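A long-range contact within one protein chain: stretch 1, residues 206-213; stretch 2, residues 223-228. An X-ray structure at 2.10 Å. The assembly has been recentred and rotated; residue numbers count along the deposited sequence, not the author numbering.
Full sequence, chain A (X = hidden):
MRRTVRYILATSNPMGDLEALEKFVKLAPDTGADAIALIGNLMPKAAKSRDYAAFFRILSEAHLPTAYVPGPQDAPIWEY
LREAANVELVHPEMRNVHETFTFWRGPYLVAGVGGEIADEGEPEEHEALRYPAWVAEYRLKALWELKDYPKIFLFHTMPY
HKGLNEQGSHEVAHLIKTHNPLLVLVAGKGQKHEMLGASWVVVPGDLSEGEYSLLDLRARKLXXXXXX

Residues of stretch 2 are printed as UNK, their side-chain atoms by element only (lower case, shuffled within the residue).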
# COMPACT_ATOMS: atom_id res chain seq x y z
N ASP A 206 -8.84 11.74 -29.76
CA ASP A 206 -8.00 12.88 -30.12
C ASP A 206 -8.07 13.88 -28.95
O ASP A 206 -9.14 14.46 -28.69
CB ASP A 206 -8.55 13.50 -31.42
CG ASP A 206 -7.64 14.54 -31.98
OD1 ASP A 206 -7.20 15.39 -31.19
OD2 ASP A 206 -7.36 14.51 -33.19
N LEU A 207 -6.95 14.09 -28.25
CA LEU A 207 -6.93 15.00 -27.10
C LEU A 207 -7.18 16.46 -27.51
O LEU A 207 -7.64 17.27 -26.71
CB LEU A 207 -5.60 14.92 -26.33
CG LEU A 207 -5.62 14.78 -24.80
CD1 LEU A 207 -4.47 15.56 -24.20
CD2 LEU A 207 -6.90 15.26 -24.22
N SER A 208 -6.84 16.79 -28.75
CA SER A 208 -7.08 18.15 -29.26
C SER A 208 -8.60 18.37 -29.27
O SER A 208 -9.06 19.50 -29.25
CB SER A 208 -6.52 18.33 -30.68
OG SER A 208 -7.36 17.71 -31.64
N GLU A 209 -9.35 17.27 -29.30
CA GLU A 209 -10.81 17.34 -29.29
C GLU A 209 -11.27 16.99 -27.89
O GLU A 209 -12.47 16.81 -27.65
CB GLU A 209 -11.41 16.35 -30.29
CG GLU A 209 -10.88 16.46 -31.72
CD GLU A 209 -11.25 17.78 -32.41
OE1 GLU A 209 -10.83 17.97 -33.57
OE2 GLU A 209 -11.94 18.61 -31.79
N GLY A 210 -10.30 16.88 -26.98
CA GLY A 210 -10.56 16.55 -25.59
C GLY A 210 -10.79 15.07 -25.28
O GLY A 210 -11.01 14.71 -24.13
N GLU A 211 -10.73 14.21 -26.28
CA GLU A 211 -11.01 12.78 -26.07
C GLU A 211 -9.88 11.88 -25.56
O GLU A 211 -8.70 12.08 -25.88
CB GLU A 211 -11.53 12.14 -27.36
CG GLU A 211 -12.46 13.01 -28.19
CD GLU A 211 -12.73 12.40 -29.56
OE1 GLU A 211 -11.76 11.91 -30.19
OE2 GLU A 211 -13.90 12.41 -29.99
N TYR A 212 -10.27 10.87 -24.79
CA TYR A 212 -9.33 9.87 -24.29
C TYR A 212 -10.11 8.62 -23.91
O TYR A 212 -11.35 8.63 -23.81
CB TYR A 212 -8.56 10.40 -23.06
CG TYR A 212 -9.41 10.53 -21.83
CD1 TYR A 212 -9.56 9.48 -20.94
CD2 TYR A 212 -10.12 11.70 -21.60
CE1 TYR A 212 -10.40 9.59 -19.84
CE2 TYR A 212 -10.95 11.83 -20.50
CZ TYR A 212 -11.10 10.77 -19.63
OH TYR A 212 -11.96 10.93 -18.56
N SER A 213 -9.37 7.54 -23.70
CA SER A 213 -9.92 6.25 -23.32
C SER A 213 -9.07 5.62 -22.20
O SER A 213 -7.88 5.91 -22.04
CB SER A 213 -9.90 5.29 -24.52
OG SER A 213 -10.66 5.74 -25.64
N UNK A 223 -13.14 2.40 -21.77
CA UNK A 223 -14.05 3.29 -21.08
C UNK A 223 -13.73 4.63 -21.70
O UNK A 223 -12.57 4.95 -21.92
o UNK A 223 -14.94 2.35 -16.56
c UNK A 223 -14.49 2.16 -18.88
o UNK A 223 -12.95 1.62 -17.16
c UNK A 223 -14.10 2.03 -17.43
c UNK A 223 -13.79 3.31 -19.58
N UNK A 224 -14.77 5.40 -22.00
CA UNK A 224 -14.62 6.69 -22.67
C UNK A 224 -14.71 7.94 -21.81
O UNK A 224 -15.40 7.96 -20.79
o UNK A 224 -15.01 6.39 -25.05
c UNK A 224 -15.65 6.77 -23.82
c UNK A 224 -16.27 8.16 -23.93
N UNK A 225 -14.00 8.98 -22.22
CA UNK A 225 -14.04 10.22 -21.48
C UNK A 225 -13.58 11.40 -22.31
O UNK A 225 -13.08 11.23 -23.42
N UNK A 226 -13.77 12.60 -21.77
CA UNK A 226 -13.35 13.84 -22.43
C UNK A 226 -13.01 14.80 -21.29
O UNK A 226 -13.72 14.86 -20.30
c UNK A 226 -14.47 14.42 -23.30
n UNK A 226 -13.92 15.32 -25.50
o UNK A 226 -13.65 16.65 -23.71
c UNK A 226 -13.98 15.57 -24.19
N UNK A 227 -11.93 15.56 -21.44
CA UNK A 227 -11.51 16.48 -20.39
C UNK A 227 -12.17 17.87 -20.37
O UNK A 227 -11.72 18.74 -19.63
c UNK A 227 -10.00 16.68 -20.45
c UNK A 227 -9.62 17.31 -21.78
c UNK A 227 -9.29 15.36 -20.28
N UNK A 228 -13.22 18.07 -21.16
CA UNK A 228 -13.88 19.38 -21.20
C UNK A 228 -14.37 19.94 -19.86
O UNK A 228 -15.61 19.99 -19.66
OXT UNK A 228 -13.52 20.35 -19.03
n UNK A 228 -12.91 20.18 -25.23
c UNK A 228 -14.57 19.24 -23.63
n UNK A 228 -11.52 20.89 -26.93
c UNK A 228 -11.77 20.73 -25.63
c UNK A 228 -15.03 19.36 -22.20
n UNK A 228 -10.89 21.15 -24.73
c UNK A 228 -13.26 20.00 -23.82

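Position 223 has five side-chain atoms: a chain of three carbons, the third carrying two oxygens. That is a carboxylate one methylene longer than aspartate's. The CA-to-CB bond points sideways and the end of the side chain leads away; its nearest approach to stretch 1 is its CB, 5.9 Å from Ser213 C. The residue is Glu223. Its backbone makes the contact: Ser213 CA lies 3.3 Å from Glu223 O in a CA-H...O contact.

Position 224 has a CB carrying one oxygen and one carbon. The oxygen is 4.4 Å from Ser213 OG, too far for the two hydroxyls to bond. This beta-branched hydroxyl identifies Thr224. It pairs with Ser213 in a non-hydrogen-bonded antiparallel pair, and both side chains lie on the same face of the sheet.

Position 225 has no side-chain atoms, so it is Gly225. It forms the hydrogen-bonded pair with Tyr212: Tyr212 N donates to Gly225 O at 3.1 Å, and Gly225 N donates to Tyr212 O at 3.1 Å. The Tyr212 ring folds over this residue. Gly225 CA sits 3.9 Å from the ring centroid, over the face, in a CH-pi contact. An ideal CB here would be 2.2 Å from Tyr212 OH, a clash.

Position 226 has two side-chain carbons, the second carrying one oxygen and one nitrogen. The nitrogen is 3.0 Å from Glu209 O. This short amide is Asn226. Asn226 ND2 donates to Glu209 O, tying the strand to the turn before Glu211. Asn226 CA also approaches Gly210 O at 3.0 Å in a CA-H...O contact.

Position 227 has three side-chain carbons, a CB carrying two others. One branch carbon is 3.9 Å from Tyr212 CE2, and the other is 4.2 Å from Leu207 CD2. It is Val227; these branches are CG1 and CG2 respectively. Its backbone N donates to Gly210 O at 3.0 Å.

Position 228 has three carbons, a nitrogen, then a carbon carrying two more nitrogens. The side chain reaches back to the turn, with a terminal nitrogen 3.7 Å from Ser208 O. This guanidinium marks Arg228, which also bears the C-terminal carboxylate. Gly210 N lies over one face of the guanidinium.

The contact is a short antiparallel pairing extended by a turn. Two backbone bonds join Tyr212 and Gly225. Beyond the strand pairing, Gly210 O and Glu209 O accept bonds from Val227 N and Asn226 ND2. Gly210 has positive phi, and an ideal CB there would lie 2.4 Å from Asn226 OD1. The bare glycines leave room for the Tyr212 ring and the Asn226 amide, while Leu207, Tyr212 and Val227 add apolar contact.

Stretch 2 223-228: ETGNVR
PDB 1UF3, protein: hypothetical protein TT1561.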